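Carbohydrate binding module family 33 and 10 domain protein (Teredinibacter turnerae, PDB 6RW7) probably cleaves cellulose by copper-dependent oxidation, as an AA10 lytic polysaccharide monooxygenase whose catalytic domain makes up this chain. Local coordinates at residues H107-E113 and W185-E189; V51-G57 and T191-F196; Q96-I102 and S164-C170; E56-V60 and E113-Y117. All coordinates share one frame; numbering follows the deposited sequence.

How the interactions relate
Interaction 1 supplies His-107 to the copper(I) site, and interaction 2 flanks it. Their centres lie about 10 Å apart. They belong to one sheet, where Trp-185 N and Phe-195 O are 2.8 Å apart, a probable hydrogen bond. Interaction 4 extends the strand of interaction 1 through Glu-113. It meets interaction 2 at a salt bridge, with Arg-194 NH2 2.9 Å from Glu-113 OE2. Interaction 3 lies in the second sheet and carries the separate copper(II) ion, 14.4 Å from the copper(I) ion. Its apolar side packs on the first sheet. Val-168 CG2 meets Leu-114 CG of interaction 4 at 3.3 Å, and Ile-102 touches Trp-185 of interaction 1.

Interaction 1. Residues H107-E113 and W185-E189. With CU1 (copper (I) ion), chain D.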
# COMPACT_ATOMS: atom_id res chain seq x y z
N HIS A 107 -9.36 1.75 13.60
CA HIS A 107 -10.40 2.78 13.38
C HIS A 107 -11.53 2.21 12.49
O HIS A 107 -11.84 2.81 11.45
CB HIS A 107 -9.79 4.03 12.71
CG HIS A 107 -8.47 4.48 13.22
ND1 HIS A 107 -8.30 4.94 14.51
CD2 HIS A 107 -7.26 4.57 12.62
CE1 HIS A 107 -7.03 5.29 14.69
NE2 HIS A 107 -6.37 5.07 13.53
N PHE A 108 -12.17 1.13 12.91
CA PHE A 108 -13.33 0.55 12.19
C PHE A 108 -14.47 1.55 12.13
O PHE A 108 -15.11 1.68 11.09
CB PHE A 108 -13.78 -0.73 12.88
CG PHE A 108 -12.87 -1.91 12.66
CD1 PHE A 108 -12.85 -2.57 11.45
CD2 PHE A 108 -12.07 -2.39 13.69
CE1 PHE A 108 -12.04 -3.69 11.26
CE2 PHE A 108 -11.27 -3.50 13.51
CZ PHE A 108 -11.24 -4.15 12.29
N SER A 109 -14.74 2.23 13.25
CA SER A 109 -16.02 2.96 13.48
C SER A 109 -16.23 4.11 12.49
O SER A 109 -17.41 4.47 12.30
CB SER A 109 -16.12 3.45 14.90
OG SER A 109 -15.21 4.52 15.12
N ASP A 110 -15.19 4.69 11.90
CA ASP A 110 -15.36 5.79 10.91
C ASP A 110 -14.55 5.47 9.65
O ASP A 110 -14.30 6.39 8.88
CB ASP A 110 -15.07 7.16 11.53
CG ASP A 110 -13.66 7.29 12.07
OD1 ASP A 110 -12.86 6.32 11.92
OD2 ASP A 110 -13.36 8.37 12.64
N THR A 111 -14.20 4.20 9.42
CA THR A 111 -13.68 3.78 8.10
C THR A 111 -14.71 4.14 7.03
O THR A 111 -15.91 3.84 7.22
CB THR A 111 -13.40 2.28 8.05
OG1 THR A 111 -12.21 2.06 8.81
CG2 THR A 111 -13.20 1.78 6.64
N GLU A 112 -14.28 4.74 5.92
CA GLU A 112 -15.20 5.11 4.82
C GLU A 112 -14.83 4.41 3.51
O GLU A 112 -15.77 3.96 2.81
CB GLU A 112 -15.22 6.62 4.61
CG GLU A 112 -16.21 6.98 3.53
CD GLU A 112 -16.63 8.43 3.52
OE1 GLU A 112 -15.78 9.30 3.79
OE2 GLU A 112 -17.83 8.69 3.24
N GLU A 113 -13.56 4.36 3.12
CA GLU A 113 -13.31 3.77 1.79
C GLU A 113 -11.94 3.12 1.70
O GLU A 113 -11.02 3.45 2.45
CB GLU A 113 -13.50 4.81 0.68
CG GLU A 113 -12.57 5.99 0.83
CD GLU A 113 -12.62 7.04 -0.26
OE1 GLU A 113 -13.63 7.11 -0.99
OE2 GLU A 113 -11.62 7.76 -0.43
N TRP A 185 -6.47 3.57 2.60
CA TRP A 185 -7.55 3.29 3.58
C TRP A 185 -7.95 4.64 4.15
O TRP A 185 -7.13 5.25 4.84
CB TRP A 185 -7.09 2.28 4.63
CG TRP A 185 -7.94 2.24 5.86
CD1 TRP A 185 -9.30 2.30 5.94
CD2 TRP A 185 -7.44 2.13 7.20
NE1 TRP A 185 -9.68 2.27 7.25
CE2 TRP A 185 -8.57 2.18 8.04
CE3 TRP A 185 -6.16 2.02 7.77
CZ2 TRP A 185 -8.45 2.12 9.42
CZ3 TRP A 185 -6.06 1.96 9.14
CH2 TRP A 185 -7.19 2.02 9.95
N GLY A 186 -9.16 5.10 3.83
CA GLY A 186 -9.59 6.45 4.25
C GLY A 186 -10.68 6.39 5.29
O GLY A 186 -11.70 5.68 5.10
N ARG A 187 -10.49 7.15 6.36
CA ARG A 187 -11.56 7.43 7.35
C ARG A 187 -12.41 8.59 6.82
O ARG A 187 -12.02 9.28 5.87
CB ARG A 187 -10.91 7.73 8.70
CG ARG A 187 -10.17 6.53 9.27
CD ARG A 187 -9.35 6.86 10.49
NE ARG A 187 -10.18 7.29 11.61
CZ ARG A 187 -9.74 7.95 12.68
NH1 ARG A 187 -8.45 8.21 12.84
NH2 ARG A 187 -10.58 8.34 13.59
N ASN A 188 -13.55 8.79 7.46
CA ASN A 188 -14.52 9.79 7.00
C ASN A 188 -14.04 11.20 7.37
O ASN A 188 -12.96 11.38 7.95
CB ASN A 188 -15.90 9.43 7.53
CG ASN A 188 -16.14 9.89 8.94
OD1 ASN A 188 -15.21 10.16 9.70
ND2 ASN A 188 -17.41 10.01 9.27
N GLU A 189 -14.88 12.18 7.07
CA GLU A 189 -14.56 13.62 7.17
C GLU A 189 -14.30 14.05 8.61
O GLU A 189 -13.75 15.15 8.75
CB GLU A 189 -15.72 14.41 6.56
CG GLU A 189 -16.99 14.26 7.37
CD GLU A 189 -18.17 15.06 6.87
OE1 GLU A 189 -17.95 15.99 6.07
OE2 GLU A 189 -19.29 14.77 7.33
CU CU1 D . -4.41 5.08 13.37
O HOH W 1 -12.60 10.20 10.70
O HOH W 2 -13.00 9.18 3.13
O HOH W 3 -4.10 4.76 15.88
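The contact belongs to the histidine brace, the copper site of lytic polysaccharide monooxygenases, and Arg-187 lies flat on its ligand His-107. His-107 NE2 binds the copper(I) ion at 2.0 Å. His-1 completes the brace. The guanidinium of Arg-187 covers one face of the imidazole, with planes 12° apart and centres 4.0 Å apart. NH1 stands over the ring centre. The same guanidinium grips Asp-110 side-on. Arg-187 NE donates to Asp-110 OD1 at 2.9 Å, on the syn side but out of the carboxylate plane. Arg-187 NH2 donates to the syn lone pair of Asp-110 OD2, also at 2.9 Å. A bend at chi3 (64°) brings the guanidinium over the His-107 ring with its NE/NH2 edge toward Asp-110. NH1 has a further salt bridge to Glu-193 OE1. Water 1 lies between Asp-110 OD2 and Asn-188 OD1 and can donate to either.

Further along the strand, Trp-185 NE1 donates to Thr-111 OG1 at 3.0 Å, with the oxygen close to the indole plane. Thr-111 OG1 in turn donates to His-107 O. The tryptophan thus reaches the backbone of the copper ligand through one hydroxyl. The strands 111-113 and 185-187 run antiparallel, with a classic beta bulge. Glu-112 N and Glu-113 N both donate to Gly-186 O, at 2.9 and 3.0 Å. Gly-186 N returns a bond to Glu-113 O.

Three bonds to two carboxylates fix the plane of the guanidinium, which probably helps keep the His-107 ring from turning. The positive charge over the ring is probably partly offset by the carboxylates of Asp-110 and Glu-193.

Interaction 2. Residues V51-G57 and T191-F196; sequences VVAHHEG and TYERFF
Arg-194 reaches back across the end of strand 52-54. CB lies near the carbonyl oxygens of Ala-53 and His-55; CG instead packs on Trp-185 O. Arg-194 CD packs 3.4 Å from Gly-57 CA. The chain bends at chi3 (-66°), which turns Arg-194 NE onto His-55 O, 3.0 Å away, in a hydrogen bond of 160°. Beyond it, the carbonyl oxygen of Glu-56 stands over the guanidinium, 3.3 Å from Arg-194 CZ. At the tip NH1 pairs with Glu-184 and NH2 with Glu-113. NH2 also donates to water 4, which lies within reach of His-55 O.

The backbones form a short antiparallel pair within the larger sheet of the beta-sandwich. Ala-53 and Arg-194 are its hydrogen-bonded pair, Ala-53 N donating to Arg-194 O and Arg-194 N to Ala-53 O. On the opposite face of this pair His-54 and Glu-193 lie side by side. His-54 NE2 donates to the anti lone pair of Glu-193 OE2 at 2.9 Å, and its ND1 is bonded to Glu-73. Next along that face, Val-52 CG2 touches Phe-195 CE2 at 3.5 Å. The Phe-195 ring comes to about 3 Å from the copper(I) ion, nearest atoms. A phenylalanine beside the copper is common among AA10 enzymes. The edge of the Phe-196 ring meets Ala-53 CB, and its CZ approaches His-55 CE1 at 4.0 Å.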
# COMPACT_ATOMS: atom_id res chain seq x y z
N VAL A 51 2.12 5.47 7.38
CA VAL A 51 2.19 6.24 6.12
C VAL A 51 0.83 6.94 6.00
O VAL A 51 -0.16 6.27 5.66
CB VAL A 51 2.52 5.39 4.88
CG1 VAL A 51 2.75 6.32 3.71
CG2 VAL A 51 3.73 4.50 5.10
N VAL A 52 0.77 8.23 6.35
CA VAL A 52 -0.50 8.88 6.75
C VAL A 52 -0.61 10.31 6.23
O VAL A 52 0.41 11.03 6.13
CB VAL A 52 -0.69 8.83 8.29
CG1 VAL A 52 0.36 9.65 9.03
CG2 VAL A 52 -2.09 9.23 8.72
N ALA A 53 -1.85 10.69 5.94
CA ALA A 53 -2.23 12.07 5.62
C ALA A 53 -3.63 12.33 6.16
O ALA A 53 -4.28 11.39 6.65
CB ALA A 53 -2.15 12.29 4.13
N HIS A 54 -4.11 13.56 6.02
CA HIS A 54 -5.47 13.94 6.42
C HIS A 54 -6.12 14.66 5.25
O HIS A 54 -6.19 15.88 5.28
CB HIS A 54 -5.45 14.78 7.69
CG HIS A 54 -4.96 14.01 8.86
ND1 HIS A 54 -3.63 13.92 9.16
CD2 HIS A 54 -5.63 13.27 9.77
CE1 HIS A 54 -3.47 13.12 10.21
NE2 HIS A 54 -4.70 12.75 10.62
N HIS A 55 -6.55 13.90 4.26
CA HIS A 55 -7.21 14.43 3.04
C HIS A 55 -7.82 13.26 2.28
O HIS A 55 -7.82 12.13 2.81
CB HIS A 55 -6.22 15.25 2.21
CG HIS A 55 -5.01 14.51 1.76
ND1 HIS A 55 -5.05 13.25 1.15
CD2 HIS A 55 -3.71 14.86 1.83
CE1 HIS A 55 -3.82 12.90 0.85
NE2 HIS A 55 -2.98 13.85 1.26
N GLU A 56 -8.38 13.54 1.12
CA GLU A 56 -9.23 12.60 0.36
C GLU A 56 -8.41 11.67 -0.56
O GLU A 56 -9.01 10.86 -1.27
CB GLU A 56 -10.25 13.41 -0.43
CG GLU A 56 -11.28 14.13 0.45
CD GLU A 56 -12.01 15.23 -0.31
OE1 GLU A 56 -11.38 16.27 -0.61
OE2 GLU A 56 -13.20 15.03 -0.62
N GLY A 57 -7.09 11.75 -0.54
CA GLY A 57 -6.22 10.82 -1.28
C GLY A 57 -6.18 11.11 -2.77
O GLY A 57 -6.62 12.19 -3.22
N THR A 191 -11.99 13.22 10.55
CA THR A 191 -10.52 13.36 10.56
C THR A 191 -9.93 13.44 9.15
O THR A 191 -8.82 13.98 9.00
CB THR A 191 -9.82 12.18 11.26
OG1 THR A 191 -9.96 10.94 10.52
CG2 THR A 191 -10.29 12.01 12.69
N TYR A 192 -10.58 12.80 8.18
CA TYR A 192 -10.03 12.53 6.83
C TYR A 192 -8.70 11.79 6.92
O TYR A 192 -7.93 11.77 5.96
CB TYR A 192 -9.89 13.80 5.98
CG TYR A 192 -11.17 14.21 5.28
CD1 TYR A 192 -11.84 13.34 4.43
CD2 TYR A 192 -11.75 15.44 5.51
CE1 TYR A 192 -13.02 13.71 3.79
CE2 TYR A 192 -12.91 15.83 4.86
CZ TYR A 192 -13.56 14.96 4.01
OH TYR A 192 -14.73 15.36 3.43
N GLU A 193 -8.42 11.12 8.03
CA GLU A 193 -7.13 10.42 8.17
C GLU A 193 -7.12 9.25 7.19
O GLU A 193 -8.13 8.55 7.06
CB GLU A 193 -6.93 9.95 9.60
CG GLU A 193 -5.57 9.40 9.88
CD GLU A 193 -5.33 9.24 11.36
OE1 GLU A 193 -5.72 8.20 11.90
OE2 GLU A 193 -4.87 10.24 11.96
N ARG A 194 -6.00 9.10 6.50
CA ARG A 194 -5.87 8.15 5.36
C ARG A 194 -4.50 7.50 5.43
O ARG A 194 -3.52 8.21 5.70
CB ARG A 194 -6.05 8.92 4.05
CG ARG A 194 -6.05 8.06 2.79
CD ARG A 194 -6.41 8.92 1.57
NE ARG A 194 -7.79 9.36 1.72
CZ ARG A 194 -8.87 8.75 1.23
NH1 ARG A 194 -8.79 7.73 0.39
NH2 ARG A 194 -10.07 9.17 1.60
N PHE A 195 -4.44 6.19 5.21
CA PHE A 195 -3.19 5.41 5.25
C PHE A 195 -2.92 4.84 3.87
O PHE A 195 -3.87 4.60 3.10
CB PHE A 195 -3.27 4.33 6.32
CG PHE A 195 -3.40 4.93 7.69
CD1 PHE A 195 -4.66 5.20 8.20
CD2 PHE A 195 -2.27 5.26 8.42
CE1 PHE A 195 -4.77 5.81 9.44
CE2 PHE A 195 -2.40 5.90 9.65
CZ PHE A 195 -3.64 6.17 10.14
N PHE A 196 -1.64 4.74 3.54
CA PHE A 196 -1.17 4.38 2.19
C PHE A 196 -0.31 3.13 2.25
O PHE A 196 0.47 2.97 3.15
CB PHE A 196 -0.38 5.55 1.57
CG PHE A 196 -1.16 6.82 1.55
CD1 PHE A 196 -1.15 7.69 2.63
CD2 PHE A 196 -1.97 7.12 0.46
CE1 PHE A 196 -1.91 8.84 2.60
CE2 PHE A 196 -2.72 8.29 0.43
CZ PHE A 196 -2.69 9.13 1.52
O HOH W 4 -9.80 10.20 4.32
O HOH W 5 -14.94 13.39 0.83

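Interaction 3. Residues Q96-I102 and S164-C170. With CU (copper (II) ion), chain C.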
# COMPACT_ATOMS: atom_id res chain seq x y z
N GLN A 96 -9.70 -10.91 -6.14
CA GLN A 96 -8.67 -11.12 -5.10
C GLN A 96 -9.13 -10.39 -3.84
O GLN A 96 -9.75 -9.32 -3.96
CB GLN A 96 -7.28 -10.63 -5.53
CG GLN A 96 -6.71 -11.29 -6.79
CD GLN A 96 -6.53 -12.79 -6.70
OE1 GLN A 96 -6.34 -13.32 -5.61
NE2 GLN A 96 -6.60 -13.49 -7.84
N THR A 97 -8.79 -10.92 -2.67
CA THR A 97 -9.04 -10.26 -1.37
C THR A 97 -7.76 -9.57 -0.91
O THR A 97 -6.70 -10.23 -0.82
CB THR A 97 -9.60 -11.22 -0.32
OG1 THR A 97 -10.80 -11.75 -0.89
CG2 THR A 97 -9.93 -10.52 0.98
N PHE A 98 -7.85 -8.29 -0.60
CA PHE A 98 -6.75 -7.50 0.01
C PHE A 98 -7.03 -7.36 1.50
O PHE A 98 -8.16 -7.04 1.85
CB PHE A 98 -6.63 -6.13 -0.64
CG PHE A 98 -6.14 -6.17 -2.06
CD1 PHE A 98 -7.02 -6.40 -3.11
CD2 PHE A 98 -4.80 -6.02 -2.35
CE1 PHE A 98 -6.56 -6.51 -4.41
CE2 PHE A 98 -4.35 -6.08 -3.65
CZ PHE A 98 -5.22 -6.35 -4.68
N VAL A 99 -6.04 -7.62 2.33
CA VAL A 99 -6.20 -7.60 3.80
C VAL A 99 -5.41 -6.42 4.34
O VAL A 99 -4.14 -6.43 4.26
CB VAL A 99 -5.74 -8.92 4.42
CG1 VAL A 99 -5.92 -8.88 5.92
CG2 VAL A 99 -6.45 -10.13 3.82
N TRP A 100 -6.11 -5.43 4.85
CA TRP A 100 -5.47 -4.34 5.63
C TRP A 100 -5.36 -4.82 7.07
O TRP A 100 -6.40 -5.16 7.67
CB TRP A 100 -6.27 -3.05 5.56
CG TRP A 100 -6.10 -2.28 4.30
CD1 TRP A 100 -6.68 -2.48 3.08
CD2 TRP A 100 -5.23 -1.16 4.14
NE1 TRP A 100 -6.25 -1.54 2.18
CE2 TRP A 100 -5.38 -0.70 2.82
CE3 TRP A 100 -4.36 -0.49 5.00
CZ2 TRP A 100 -4.67 0.41 2.34
CZ3 TRP A 100 -3.66 0.61 4.52
CH2 TRP A 100 -3.80 1.03 3.21
N ASP A 101 -4.16 -4.76 7.64
CA ASP A 101 -3.99 -4.91 9.09
C ASP A 101 -4.14 -3.53 9.72
O ASP A 101 -3.37 -2.63 9.35
CB ASP A 101 -2.63 -5.48 9.50
CG ASP A 101 -2.56 -5.57 11.01
OD1 ASP A 101 -2.27 -4.57 11.64
OD2 ASP A 101 -2.90 -6.61 11.54
N ILE A 102 -5.10 -3.37 10.61
CA ILE A 102 -5.32 -2.07 11.31
C ILE A 102 -5.15 -2.28 12.82
O ILE A 102 -5.58 -1.43 13.58
CB ILE A 102 -6.67 -1.44 10.88
CG1 ILE A 102 -7.90 -2.17 11.43
CG2 ILE A 102 -6.75 -1.29 9.36
CD1 ILE A 102 -9.18 -1.37 11.24
N SER A 164 -8.30 -7.65 13.85
CA SER A 164 -8.17 -6.21 13.53
C SER A 164 -7.76 -6.06 12.07
O SER A 164 -6.75 -5.38 11.79
CB SER A 164 -7.18 -5.51 14.43
OG SER A 164 -7.63 -5.54 15.76
N HIS A 165 -8.50 -6.68 11.17
CA HIS A 165 -8.27 -6.61 9.71
C HIS A 165 -9.50 -6.02 9.02
O HIS A 165 -10.64 -6.23 9.49
CB HIS A 165 -7.97 -7.97 9.10
CG HIS A 165 -6.64 -8.56 9.45
ND1 HIS A 165 -6.28 -9.81 9.00
CD2 HIS A 165 -5.62 -8.08 10.20
CE1 HIS A 165 -5.07 -10.08 9.45
NE2 HIS A 165 -4.64 -9.03 10.17
N ILE A 166 -9.27 -5.34 7.90
CA ILE A 166 -10.34 -5.05 6.92
C ILE A 166 -10.04 -5.88 5.68
O ILE A 166 -8.91 -5.78 5.16
CB ILE A 166 -10.44 -3.55 6.58
CG1 ILE A 166 -10.79 -2.70 7.80
CG2 ILE A 166 -11.41 -3.34 5.44
CD1 ILE A 166 -10.63 -1.20 7.59
N ASN A 167 -10.99 -6.69 5.22
CA ASN A 167 -10.85 -7.51 4.01
C ASN A 167 -11.67 -6.86 2.89
O ASN A 167 -12.87 -6.60 3.10
CB ASN A 167 -11.30 -8.95 4.24
CG ASN A 167 -10.61 -9.63 5.40
OD1 ASN A 167 -9.41 -9.46 5.61
ND2 ASN A 167 -11.36 -10.42 6.17
N VAL A 168 -11.04 -6.53 1.77
CA VAL A 168 -11.74 -5.92 0.61
C VAL A 168 -11.57 -6.87 -0.56
O VAL A 168 -10.42 -7.20 -0.87
CB VAL A 168 -11.16 -4.57 0.18
CG1 VAL A 168 -12.11 -3.85 -0.76
CG2 VAL A 168 -10.71 -3.68 1.30
N THR A 169 -12.65 -7.16 -1.28
CA THR A 169 -12.59 -8.00 -2.50
C THR A 169 -12.60 -7.08 -3.71
O THR A 169 -13.47 -6.19 -3.79
CB THR A 169 -13.71 -9.04 -2.46
OG1 THR A 169 -13.51 -9.78 -1.26
CG2 THR A 169 -13.67 -9.95 -3.66
N CYS A 170 -11.67 -7.29 -4.64
CA CYS A 170 -11.45 -6.41 -5.80
C CYS A 170 -11.32 -7.28 -7.04
O CYS A 170 -10.82 -8.40 -6.94
CB CYS A 170 -10.18 -5.58 -5.65
SG CYS A 170 -10.17 -4.36 -4.31
CU CU C . -2.82 -9.03 10.95
O HOH W 6 -3.73 -9.34 12.91
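The His-165 imidazole has Asp-101 OD2 at its edge, in the ring plane, and the copper(II) ion on NE2. The carboxylate of Asp-101 is turned 73° from the ring. His-165 NE2 binds the copper(II) ion at 2.0 Å and Asp-101 OD2 binds it at 2.5 Å. Water 6 lies 2.2 Å from the copper(II) ion and Glu-5 also takes part. With chi1 at 179° the Asp-101 side chain extends away from its own backbone N, and OD2 reaches the metal. Its other oxygen, OD1, is bonded to Ser-103. Val-99 CG1 presses obliquely on the ring, 3.2 Å from His-165 ND1. Asn-167 OD1 lies against the methyls of Val-99, while its ND2 is bonded to Glu-158.

The other rings stand on the opposite side of the sheet. Val-168 O lies at the edge of the Phe-98 ring. Cys-170 SG is oblique to that ring, 5.0 Å from its centroid, and forms a disulfide with Cys-142. Ile-166 O lies at the edge of Trp-100. Ile-102 CD1 meets Ile-166 CD1 at 3.9 Å.

The two strands are in continuous antiparallel register. Gln-96, Phe-98 and Trp-100 each exchange two backbone hydrogen bonds with their partners Cys-170, Val-168 and Ile-166. Ile-102 N adds a bond to Ser-164 O. The apolar side packs on strands 111-118 and 178-187, so Phe-98, Trp-100, Ile-166 and Val-168 lie between two sheets. They form part of the core of the immunoglobulin-like beta-sandwich of these monooxygenases, and the copper(II) site lies on the outer face, away from the histidine brace.

Interaction 4. Residues E56-V60 and E113-Y117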
# COMPACT_ATOMS: atom_id res chain seq x y z
N GLU A 56 -8.38 13.54 1.12
CA GLU A 56 -9.23 12.60 0.36
C GLU A 56 -8.41 11.67 -0.56
O GLU A 56 -9.01 10.86 -1.27
CB GLU A 56 -10.25 13.41 -0.43
CG GLU A 56 -11.28 14.13 0.45
CD GLU A 56 -12.01 15.23 -0.31
OE1 GLU A 56 -11.38 16.27 -0.61
OE2 GLU A 56 -13.20 15.03 -0.62
N GLY A 57 -7.09 11.75 -0.54
CA GLY A 57 -6.22 10.82 -1.28
C GLY A 57 -6.18 11.11 -2.77
O GLY A 57 -6.62 12.19 -3.22
N ARG A 58 -5.64 10.16 -3.51
CA ARG A 58 -5.27 10.33 -4.93
C ARG A 58 -6.48 10.63 -5.83
O ARG A 58 -6.25 11.24 -6.86
CB ARG A 58 -4.51 9.09 -5.41
CG ARG A 58 -4.12 9.14 -6.89
CD ARG A 58 -3.12 10.22 -7.20
NE ARG A 58 -2.95 10.27 -8.65
CZ ARG A 58 -2.26 11.20 -9.31
NH1 ARG A 58 -1.66 12.19 -8.66
NH2 ARG A 58 -2.21 11.16 -10.63
N LYS A 59 -7.70 10.28 -5.47
CA LYS A 59 -8.88 10.65 -6.31
C LYS A 59 -8.98 12.17 -6.40
O LYS A 59 -9.49 12.64 -7.43
CB LYS A 59 -10.16 10.06 -5.76
CG LYS A 59 -10.23 8.55 -5.97
CD LYS A 59 -11.56 7.98 -5.58
CE LYS A 59 -11.78 7.98 -4.09
NZ LYS A 59 -13.15 7.50 -3.76
N VAL A 60 -8.52 12.87 -5.37
CA VAL A 60 -8.67 14.34 -5.24
C VAL A 60 -7.31 15.03 -5.35
O VAL A 60 -7.23 16.07 -6.02
CB VAL A 60 -9.40 14.67 -3.93
CG1 VAL A 60 -9.41 16.18 -3.67
CG2 VAL A 60 -10.80 14.10 -3.98
N GLU A 113 -13.56 4.36 3.12
CA GLU A 113 -13.31 3.77 1.79
C GLU A 113 -11.94 3.12 1.70
O GLU A 113 -11.02 3.45 2.45
CB GLU A 113 -13.50 4.81 0.68
CG GLU A 113 -12.57 5.99 0.83
CD GLU A 113 -12.62 7.04 -0.26
OE1 GLU A 113 -13.63 7.11 -0.99
OE2 GLU A 113 -11.62 7.76 -0.43
N LEU A 114 -11.88 2.18 0.78
CA LEU A 114 -10.65 1.44 0.44
C LEU A 114 -10.47 1.63 -1.07
O LEU A 114 -11.40 1.28 -1.83
CB LEU A 114 -10.82 -0.04 0.78
CG LEU A 114 -10.91 -0.48 2.24
CD1 LEU A 114 -9.68 -0.11 3.02
CD2 LEU A 114 -12.20 -0.04 2.93
N VAL A 115 -9.36 2.21 -1.49
CA VAL A 115 -9.12 2.60 -2.90
C VAL A 115 -7.84 1.93 -3.36
O VAL A 115 -6.89 1.91 -2.60
CB VAL A 115 -9.04 4.14 -3.01
CG1 VAL A 115 -9.02 4.60 -4.45
CG2 VAL A 115 -10.19 4.82 -2.28
N PHE A 116 -7.82 1.44 -4.60
CA PHE A 116 -6.65 0.71 -5.14
C PHE A 116 -6.40 1.15 -6.57
O PHE A 116 -7.33 1.13 -7.39
CB PHE A 116 -6.89 -0.79 -5.16
CG PHE A 116 -7.17 -1.44 -3.84
CD1 PHE A 116 -8.42 -1.35 -3.24
CD2 PHE A 116 -6.17 -2.13 -3.18
CE1 PHE A 116 -8.66 -2.00 -2.04
CE2 PHE A 116 -6.41 -2.74 -1.97
CZ PHE A 116 -7.65 -2.67 -1.40
N TYR A 117 -5.14 1.45 -6.85
CA TYR A 117 -4.63 1.77 -8.19
C TYR A 117 -3.58 0.73 -8.57
O TYR A 117 -2.91 0.21 -7.68
CB TYR A 117 -3.97 3.14 -8.20
CG TYR A 117 -4.88 4.32 -7.97
CD1 TYR A 117 -5.28 4.69 -6.70
CD2 TYR A 117 -5.27 5.12 -9.03
CE1 TYR A 117 -6.11 5.78 -6.52
CE2 TYR A 117 -6.04 6.26 -8.85
CZ TYR A 117 -6.44 6.60 -7.58
OH TYR A 117 -7.26 7.70 -7.37
O HOH W 7 -11.68 10.27 -1.31
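Lys-59 and Glu-113 meet because the lysine chain bends at chi3 (-71°) while the glutamate starts with CG between its backbone N and carbonyl carbon (chi1 60°). The two side chains come from opposite directions. Lys-59 NZ donates to Glu-113 OE1 at 2.8 Å in a salt bridge. It meets the oxygen on the syn side, 34° out of the carboxylate plane. NZ has a second salt bridge, to Asp-143 OD2. Glu-113 OE2 takes a bond from water 7 at 2.7 Å, and this water also donates to Glu-56 O. The loop is thus tied to the strand both directly and through water.

Along the lysine, Lys-59 CE rests 4.0 Å from Val-115 CG2, and its CG touches Tyr-117 OH at 3.4 Å. Arg-58 crosses Tyr-117 at about a right angle, and its CG packs 3.5 Å from Tyr-117 CZ. The Arg-58 guanidinium goes on to Trp-133, in a cation-pi contact.

The loop after strand 52-54 is therefore laid on strand 111-118 by charge at one end and by a tyrosine at the other. With two carboxylates at one ammonium, Lys-59 is probably kept protonated.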